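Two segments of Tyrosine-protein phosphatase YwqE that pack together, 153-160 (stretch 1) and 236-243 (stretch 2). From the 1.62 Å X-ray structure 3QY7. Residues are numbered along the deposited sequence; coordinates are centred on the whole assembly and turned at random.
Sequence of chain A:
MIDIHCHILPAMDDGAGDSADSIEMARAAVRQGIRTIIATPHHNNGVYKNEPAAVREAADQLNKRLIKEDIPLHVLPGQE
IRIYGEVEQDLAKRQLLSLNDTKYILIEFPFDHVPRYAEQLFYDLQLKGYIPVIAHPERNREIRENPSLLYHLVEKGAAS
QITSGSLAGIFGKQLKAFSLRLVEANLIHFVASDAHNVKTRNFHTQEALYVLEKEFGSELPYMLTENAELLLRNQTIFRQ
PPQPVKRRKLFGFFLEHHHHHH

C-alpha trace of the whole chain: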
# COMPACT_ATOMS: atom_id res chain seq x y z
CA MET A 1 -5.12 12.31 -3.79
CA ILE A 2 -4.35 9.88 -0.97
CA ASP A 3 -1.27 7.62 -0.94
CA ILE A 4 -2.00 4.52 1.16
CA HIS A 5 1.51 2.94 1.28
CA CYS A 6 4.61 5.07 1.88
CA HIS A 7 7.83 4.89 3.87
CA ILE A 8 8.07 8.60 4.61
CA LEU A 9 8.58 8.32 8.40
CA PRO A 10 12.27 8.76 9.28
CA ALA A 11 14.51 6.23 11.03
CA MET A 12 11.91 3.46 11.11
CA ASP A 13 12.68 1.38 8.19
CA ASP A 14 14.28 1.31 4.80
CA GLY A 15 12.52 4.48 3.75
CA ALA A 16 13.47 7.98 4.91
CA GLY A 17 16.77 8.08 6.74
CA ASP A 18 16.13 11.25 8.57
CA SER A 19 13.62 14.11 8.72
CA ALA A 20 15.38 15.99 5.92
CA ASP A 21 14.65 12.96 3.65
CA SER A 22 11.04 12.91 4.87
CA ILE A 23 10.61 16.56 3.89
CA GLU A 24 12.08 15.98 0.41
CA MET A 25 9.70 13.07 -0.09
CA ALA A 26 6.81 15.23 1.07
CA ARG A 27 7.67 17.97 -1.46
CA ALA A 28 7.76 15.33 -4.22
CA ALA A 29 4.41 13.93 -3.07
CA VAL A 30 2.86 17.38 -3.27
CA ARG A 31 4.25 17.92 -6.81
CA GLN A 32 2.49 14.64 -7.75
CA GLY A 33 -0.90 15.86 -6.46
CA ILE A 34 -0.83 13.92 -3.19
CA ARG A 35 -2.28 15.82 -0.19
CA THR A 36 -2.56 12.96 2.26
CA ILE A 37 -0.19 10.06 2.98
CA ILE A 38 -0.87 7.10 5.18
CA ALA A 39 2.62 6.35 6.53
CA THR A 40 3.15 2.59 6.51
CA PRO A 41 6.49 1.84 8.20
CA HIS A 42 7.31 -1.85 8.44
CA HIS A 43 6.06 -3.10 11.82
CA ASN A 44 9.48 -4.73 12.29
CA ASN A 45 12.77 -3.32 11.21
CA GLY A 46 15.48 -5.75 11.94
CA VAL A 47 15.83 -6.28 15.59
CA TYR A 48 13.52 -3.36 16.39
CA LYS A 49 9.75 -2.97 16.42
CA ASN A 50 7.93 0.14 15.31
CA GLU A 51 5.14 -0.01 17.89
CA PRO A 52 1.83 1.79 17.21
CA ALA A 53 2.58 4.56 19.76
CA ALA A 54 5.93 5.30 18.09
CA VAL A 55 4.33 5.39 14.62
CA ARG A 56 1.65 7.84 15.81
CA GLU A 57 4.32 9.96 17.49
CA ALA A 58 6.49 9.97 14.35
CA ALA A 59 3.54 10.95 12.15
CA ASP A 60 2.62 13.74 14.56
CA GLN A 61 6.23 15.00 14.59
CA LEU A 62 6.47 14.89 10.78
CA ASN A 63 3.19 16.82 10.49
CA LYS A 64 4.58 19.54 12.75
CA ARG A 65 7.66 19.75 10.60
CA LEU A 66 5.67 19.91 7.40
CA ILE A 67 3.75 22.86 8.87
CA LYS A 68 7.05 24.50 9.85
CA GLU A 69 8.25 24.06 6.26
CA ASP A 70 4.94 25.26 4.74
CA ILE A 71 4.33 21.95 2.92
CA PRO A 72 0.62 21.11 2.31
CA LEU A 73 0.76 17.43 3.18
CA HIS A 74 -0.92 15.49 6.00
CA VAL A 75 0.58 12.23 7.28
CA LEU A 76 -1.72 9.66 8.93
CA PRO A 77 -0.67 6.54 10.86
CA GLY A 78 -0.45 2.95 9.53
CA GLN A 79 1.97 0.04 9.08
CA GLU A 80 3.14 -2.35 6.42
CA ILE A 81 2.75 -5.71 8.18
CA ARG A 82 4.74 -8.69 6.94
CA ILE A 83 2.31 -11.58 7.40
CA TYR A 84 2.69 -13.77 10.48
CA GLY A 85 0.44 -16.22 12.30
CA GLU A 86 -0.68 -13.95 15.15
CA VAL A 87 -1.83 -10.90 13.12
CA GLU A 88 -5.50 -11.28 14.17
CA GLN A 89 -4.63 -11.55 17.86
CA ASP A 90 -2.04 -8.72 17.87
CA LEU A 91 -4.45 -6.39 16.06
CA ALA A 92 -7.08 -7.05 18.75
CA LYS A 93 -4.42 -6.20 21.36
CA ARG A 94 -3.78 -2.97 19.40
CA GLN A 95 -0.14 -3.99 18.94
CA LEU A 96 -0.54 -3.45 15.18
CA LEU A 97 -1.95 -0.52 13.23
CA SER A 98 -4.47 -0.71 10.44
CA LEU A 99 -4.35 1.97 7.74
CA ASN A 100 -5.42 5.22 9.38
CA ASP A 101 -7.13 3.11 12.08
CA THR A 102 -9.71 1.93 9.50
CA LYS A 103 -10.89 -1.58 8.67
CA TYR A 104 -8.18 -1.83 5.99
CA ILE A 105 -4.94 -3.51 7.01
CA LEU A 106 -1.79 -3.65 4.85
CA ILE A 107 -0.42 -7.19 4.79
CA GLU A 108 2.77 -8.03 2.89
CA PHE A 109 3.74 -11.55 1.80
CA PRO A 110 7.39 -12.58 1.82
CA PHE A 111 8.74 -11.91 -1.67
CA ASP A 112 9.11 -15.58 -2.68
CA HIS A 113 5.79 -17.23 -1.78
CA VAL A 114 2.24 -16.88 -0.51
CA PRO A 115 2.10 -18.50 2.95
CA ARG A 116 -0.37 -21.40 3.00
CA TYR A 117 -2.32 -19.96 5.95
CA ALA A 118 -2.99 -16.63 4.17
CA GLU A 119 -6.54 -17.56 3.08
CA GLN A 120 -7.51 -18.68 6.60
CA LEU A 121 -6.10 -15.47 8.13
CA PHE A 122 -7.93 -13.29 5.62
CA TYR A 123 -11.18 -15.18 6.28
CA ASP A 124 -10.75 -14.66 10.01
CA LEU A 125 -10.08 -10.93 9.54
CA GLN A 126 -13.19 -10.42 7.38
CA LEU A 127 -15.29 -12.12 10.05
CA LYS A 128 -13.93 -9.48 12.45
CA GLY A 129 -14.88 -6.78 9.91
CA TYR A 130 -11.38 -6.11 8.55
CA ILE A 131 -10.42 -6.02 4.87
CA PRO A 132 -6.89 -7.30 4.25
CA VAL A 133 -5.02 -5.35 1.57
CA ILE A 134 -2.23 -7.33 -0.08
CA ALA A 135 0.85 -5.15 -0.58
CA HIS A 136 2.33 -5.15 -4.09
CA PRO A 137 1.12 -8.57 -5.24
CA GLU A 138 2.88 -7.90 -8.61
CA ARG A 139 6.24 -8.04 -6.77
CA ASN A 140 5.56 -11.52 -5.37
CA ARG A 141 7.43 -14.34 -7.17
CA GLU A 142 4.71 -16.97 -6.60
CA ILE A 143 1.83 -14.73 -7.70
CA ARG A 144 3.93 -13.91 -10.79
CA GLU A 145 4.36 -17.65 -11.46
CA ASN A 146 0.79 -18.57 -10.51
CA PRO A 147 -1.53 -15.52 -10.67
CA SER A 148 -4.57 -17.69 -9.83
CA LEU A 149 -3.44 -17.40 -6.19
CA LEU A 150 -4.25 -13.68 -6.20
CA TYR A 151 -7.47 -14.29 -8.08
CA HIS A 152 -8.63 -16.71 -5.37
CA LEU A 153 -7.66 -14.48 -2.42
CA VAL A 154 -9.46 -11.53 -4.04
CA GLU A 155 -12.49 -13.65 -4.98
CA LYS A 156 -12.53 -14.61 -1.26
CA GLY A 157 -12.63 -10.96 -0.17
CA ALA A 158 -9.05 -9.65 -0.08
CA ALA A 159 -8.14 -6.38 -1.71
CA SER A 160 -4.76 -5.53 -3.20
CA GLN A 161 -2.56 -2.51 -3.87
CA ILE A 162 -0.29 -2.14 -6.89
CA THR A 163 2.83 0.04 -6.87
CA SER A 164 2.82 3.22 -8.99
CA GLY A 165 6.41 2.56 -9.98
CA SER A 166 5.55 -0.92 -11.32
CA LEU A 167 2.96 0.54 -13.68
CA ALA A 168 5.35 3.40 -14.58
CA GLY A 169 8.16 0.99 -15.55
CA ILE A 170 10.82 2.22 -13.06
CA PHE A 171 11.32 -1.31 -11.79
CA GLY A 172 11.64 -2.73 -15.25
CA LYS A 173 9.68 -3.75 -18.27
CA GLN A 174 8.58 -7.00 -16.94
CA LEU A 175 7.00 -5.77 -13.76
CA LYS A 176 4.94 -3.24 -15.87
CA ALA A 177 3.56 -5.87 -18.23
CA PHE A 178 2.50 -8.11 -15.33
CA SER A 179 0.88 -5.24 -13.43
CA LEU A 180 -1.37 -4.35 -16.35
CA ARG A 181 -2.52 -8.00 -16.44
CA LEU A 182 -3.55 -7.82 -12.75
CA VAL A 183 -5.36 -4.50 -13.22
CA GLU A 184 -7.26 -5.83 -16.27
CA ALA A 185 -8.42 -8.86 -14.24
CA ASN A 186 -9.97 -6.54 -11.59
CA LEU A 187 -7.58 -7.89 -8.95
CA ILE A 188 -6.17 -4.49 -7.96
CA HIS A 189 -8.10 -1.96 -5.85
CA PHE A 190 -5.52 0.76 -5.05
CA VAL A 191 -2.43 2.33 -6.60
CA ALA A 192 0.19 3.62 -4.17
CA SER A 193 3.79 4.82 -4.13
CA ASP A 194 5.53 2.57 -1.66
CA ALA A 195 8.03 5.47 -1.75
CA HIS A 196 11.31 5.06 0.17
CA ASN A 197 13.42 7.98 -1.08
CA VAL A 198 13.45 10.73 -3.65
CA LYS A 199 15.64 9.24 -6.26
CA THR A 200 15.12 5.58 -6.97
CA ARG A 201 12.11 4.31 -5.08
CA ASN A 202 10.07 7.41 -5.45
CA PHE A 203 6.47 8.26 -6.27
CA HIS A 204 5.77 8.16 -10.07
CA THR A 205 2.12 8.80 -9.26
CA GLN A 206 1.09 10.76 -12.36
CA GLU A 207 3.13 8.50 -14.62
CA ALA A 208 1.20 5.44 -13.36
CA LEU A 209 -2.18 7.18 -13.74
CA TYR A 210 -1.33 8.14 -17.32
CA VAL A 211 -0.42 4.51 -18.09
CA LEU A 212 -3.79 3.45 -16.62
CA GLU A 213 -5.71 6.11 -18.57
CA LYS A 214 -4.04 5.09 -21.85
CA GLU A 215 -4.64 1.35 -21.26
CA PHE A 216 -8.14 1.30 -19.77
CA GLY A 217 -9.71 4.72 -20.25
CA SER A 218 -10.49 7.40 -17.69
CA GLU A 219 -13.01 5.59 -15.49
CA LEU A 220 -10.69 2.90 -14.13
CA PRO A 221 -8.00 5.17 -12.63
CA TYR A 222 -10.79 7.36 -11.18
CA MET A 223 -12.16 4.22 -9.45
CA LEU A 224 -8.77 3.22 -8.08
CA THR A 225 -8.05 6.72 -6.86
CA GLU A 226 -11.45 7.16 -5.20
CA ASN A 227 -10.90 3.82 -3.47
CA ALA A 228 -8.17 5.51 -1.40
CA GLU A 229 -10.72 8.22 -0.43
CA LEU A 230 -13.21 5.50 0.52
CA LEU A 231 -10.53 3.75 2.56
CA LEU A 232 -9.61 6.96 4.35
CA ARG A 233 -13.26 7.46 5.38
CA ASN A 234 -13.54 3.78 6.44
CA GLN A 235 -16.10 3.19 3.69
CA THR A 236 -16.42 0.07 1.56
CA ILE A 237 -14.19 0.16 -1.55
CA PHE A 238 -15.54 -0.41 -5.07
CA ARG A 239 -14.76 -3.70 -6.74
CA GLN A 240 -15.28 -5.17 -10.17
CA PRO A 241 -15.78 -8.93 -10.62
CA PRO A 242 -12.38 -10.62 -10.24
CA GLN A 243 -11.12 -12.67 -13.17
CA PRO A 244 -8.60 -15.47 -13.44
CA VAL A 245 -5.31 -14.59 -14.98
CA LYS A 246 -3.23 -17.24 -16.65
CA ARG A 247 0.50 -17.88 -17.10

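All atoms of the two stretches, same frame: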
# COMPACT_ATOMS: atom_id res chain seq x y z
N LEU A 153 -7.64 -15.29 -3.65
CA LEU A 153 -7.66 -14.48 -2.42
C LEU A 153 -8.60 -13.28 -2.57
O LEU A 153 -9.34 -12.95 -1.65
CB LEU A 153 -6.25 -14.03 -2.03
CG LEU A 153 -5.26 -15.10 -1.53
CD1 LEU A 153 -3.84 -14.59 -1.53
CD2 LEU A 153 -5.67 -15.64 -0.15
N VAL A 154 -8.57 -12.65 -3.74
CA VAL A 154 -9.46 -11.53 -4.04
C VAL A 154 -10.92 -11.97 -4.19
O VAL A 154 -11.82 -11.33 -3.65
CB VAL A 154 -8.97 -10.72 -5.27
CG1 VAL A 154 -10.03 -9.69 -5.71
CG2 VAL A 154 -7.65 -10.03 -4.94
N GLU A 155 -11.16 -13.06 -4.92
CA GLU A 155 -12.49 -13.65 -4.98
C GLU A 155 -13.04 -13.92 -3.56
O GLU A 155 -14.23 -13.73 -3.30
CB GLU A 155 -12.44 -14.94 -5.80
CG GLU A 155 -13.79 -15.52 -6.14
CD GLU A 155 -14.35 -16.37 -5.02
OE1 GLU A 155 -15.60 -16.43 -4.89
OE2 GLU A 155 -13.55 -16.97 -4.26
N LYS A 156 -12.15 -14.32 -2.66
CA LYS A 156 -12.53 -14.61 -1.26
C LYS A 156 -12.62 -13.39 -0.35
O LYS A 156 -12.90 -13.53 0.85
CB LYS A 156 -11.60 -15.66 -0.65
CG LYS A 156 -11.78 -17.10 -1.21
CD LYS A 156 -13.18 -17.61 -0.95
CE LYS A 156 -13.22 -19.13 -0.88
NZ LYS A 156 -14.54 -19.59 -0.35
N GLY A 157 -12.35 -12.20 -0.89
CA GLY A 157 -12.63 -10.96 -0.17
C GLY A 157 -11.45 -10.03 0.10
O GLY A 157 -11.64 -8.92 0.59
N ALA A 158 -10.25 -10.47 -0.25
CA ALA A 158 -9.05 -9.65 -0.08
C ALA A 158 -9.06 -8.55 -1.11
O ALA A 158 -9.61 -8.69 -2.20
CB ALA A 158 -7.80 -10.49 -0.24
N ALA A 159 -8.47 -7.42 -0.73
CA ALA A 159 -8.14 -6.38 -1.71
C ALA A 159 -6.65 -6.39 -1.96
O ALA A 159 -5.88 -7.00 -1.22
CB ALA A 159 -8.58 -5.00 -1.16
N SER A 160 -6.20 -5.69 -3.01
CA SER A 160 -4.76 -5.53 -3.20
C SER A 160 -4.37 -4.16 -3.74
O SER A 160 -5.19 -3.45 -4.33
CB SER A 160 -4.17 -6.67 -4.07
OG SER A 160 -4.31 -6.42 -5.45
N THR A 236 -16.68 1.28 2.33
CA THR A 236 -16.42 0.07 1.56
C THR A 236 -15.92 0.45 0.17
O THR A 236 -16.54 1.26 -0.50
CB THR A 236 -17.70 -0.77 1.48
OG1 THR A 236 -18.12 -1.11 2.81
CG2 THR A 236 -17.46 -2.06 0.67
N ILE A 237 -14.76 -0.10 -0.23
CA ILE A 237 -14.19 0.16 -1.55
C ILE A 237 -15.03 -0.44 -2.68
O ILE A 237 -15.84 -1.37 -2.45
CB ILE A 237 -12.74 -0.37 -1.68
CG1 ILE A 237 -12.65 -1.85 -1.28
CG2 ILE A 237 -11.79 0.46 -0.80
CD1 ILE A 237 -11.46 -2.59 -1.92
N PHE A 238 -14.84 0.08 -3.89
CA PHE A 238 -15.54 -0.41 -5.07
C PHE A 238 -14.72 -1.48 -5.76
O PHE A 238 -13.51 -1.33 -5.97
CB PHE A 238 -15.87 0.71 -6.04
CG PHE A 238 -16.68 1.83 -5.45
CD1 PHE A 238 -16.49 3.14 -5.86
CD2 PHE A 238 -17.66 1.57 -4.47
CE1 PHE A 238 -17.25 4.18 -5.33
CE2 PHE A 238 -18.41 2.60 -3.92
CZ PHE A 238 -18.20 3.91 -4.36
N ARG A 239 -15.40 -2.57 -6.10
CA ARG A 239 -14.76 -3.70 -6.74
C ARG A 239 -15.48 -4.05 -8.02
O ARG A 239 -16.70 -3.86 -8.15
CB ARG A 239 -14.76 -4.91 -5.79
CG ARG A 239 -14.11 -4.64 -4.44
CD ARG A 239 -14.51 -5.66 -3.38
NE ARG A 239 -13.61 -6.80 -3.39
CZ ARG A 239 -12.67 -7.06 -2.49
NH1 ARG A 239 -12.47 -6.29 -1.42
NH2 ARG A 239 -11.92 -8.12 -2.66
N GLN A 240 -14.72 -4.56 -8.98
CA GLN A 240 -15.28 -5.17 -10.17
C GLN A 240 -15.09 -6.70 -10.05
O GLN A 240 -14.24 -7.16 -9.26
CB GLN A 240 -14.62 -4.60 -11.44
CG GLN A 240 -14.84 -3.09 -11.67
CD GLN A 240 -16.29 -2.71 -11.94
OE1 GLN A 240 -16.76 -1.67 -11.46
NE2 GLN A 240 -17.00 -3.53 -12.71
N PRO A 241 -15.88 -7.49 -10.80
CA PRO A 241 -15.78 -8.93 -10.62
C PRO A 241 -14.38 -9.44 -10.96
O PRO A 241 -13.89 -9.19 -12.07
CB PRO A 241 -16.83 -9.49 -11.60
CG PRO A 241 -17.73 -8.35 -11.93
CD PRO A 241 -16.85 -7.13 -11.85
N PRO A 242 -13.73 -10.12 -10.00
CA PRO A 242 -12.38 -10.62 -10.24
C PRO A 242 -12.36 -11.68 -11.32
O PRO A 242 -13.35 -12.40 -11.51
CB PRO A 242 -11.98 -11.23 -8.89
CG PRO A 242 -13.25 -11.48 -8.18
CD PRO A 242 -14.20 -10.42 -8.63
N GLN A 243 -11.25 -11.74 -12.05
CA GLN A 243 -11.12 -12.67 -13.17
C GLN A 243 -9.84 -13.46 -13.04
O GLN A 243 -8.84 -12.96 -12.53
CB GLN A 243 -11.18 -11.91 -14.50
CG GLN A 243 -12.38 -10.97 -14.68
CD GLN A 243 -13.73 -11.67 -14.77
OE1 GLN A 243 -13.81 -12.89 -15.00
NE2 GLN A 243 -14.80 -10.90 -14.60
O HOH W 1 -13.35 -9.30 -4.94

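The contact is small, burying 266 Å² over both sides, and it pairs the end of a helix and the turn leading into a strand with an extended segment that has no regular structure of its own. Its polar part rests on one side chain. The CA-to-CB bond of Arg 239 points toward stretch 1, and the residue has 82 Å² covered there, more than any other residue of the pair.

Gly 157 leaves the helix with a phi of 121° in a Schellman motif, closed by two backbone hydrogen bonds: Ala 158 N to Leu 153 O at 3.0 Å and Gly 157 N to Val 154 O at 2.9 Å. At these backbone angles a CB would be jammed against the carbonyl oxygen of Lys 156, so the turn itself calls for glycine, whatever the arginine does. The turn leaves several carbonyl oxygens within reach of one guanidinium. Arg 239 NH2 donates to Ala 158 O at 2.4 Å, a very short hydrogen bond with an angle of 131°, and to Val 154 O at 3.4 Å, a weak one at 129°. Both oxygens lie at the edge of the guanidinium, near its plane, where its N-H groups point. Gly 157 O stands obliquely, 3.4 Å from Arg 239 NH2. The acceptors of both direct hydrogen bonds, Ala 158 O and Val 154 O, are backbone atoms; no acidic side chain of stretch 1 takes part.

Water 1 spans the weaker link. It donates to Val 154 O at 2.9 Å and accepts from Arg 239 NH2 at 2.9 Å, bridging the same two atoms that bond directly. Val 154 O thus serves the helix-end turn, the arginine and the water together.

Apolar contacts lie to both sides of the arginine in sequence. On the strand side, Ala 159 and Ile 237 point toward each other's stretches, and Ala 159 CB meets Ile 237 CD1 at 3.8 Å; both residues are buried. On the helix side, Pro 242 covers the last turn: its CB lies 4.0 Å from Val 154 CG1, and its CG comes to 3.9 Å from Glu 155 CA. Glu 155 therefore contributes backbone and the base of its side chain, while the end of that side chain leads away.

Ile 237, Arg 239 and Pro 242 make the contacts, whereas Phe 238, Gln 240 and Pro 241 make none; the step from Arg 239 to Pro 242 is three residues rather than two. The rule to take is a central polar anchor on backbone carbonyls, with small apolar contacts before and after it.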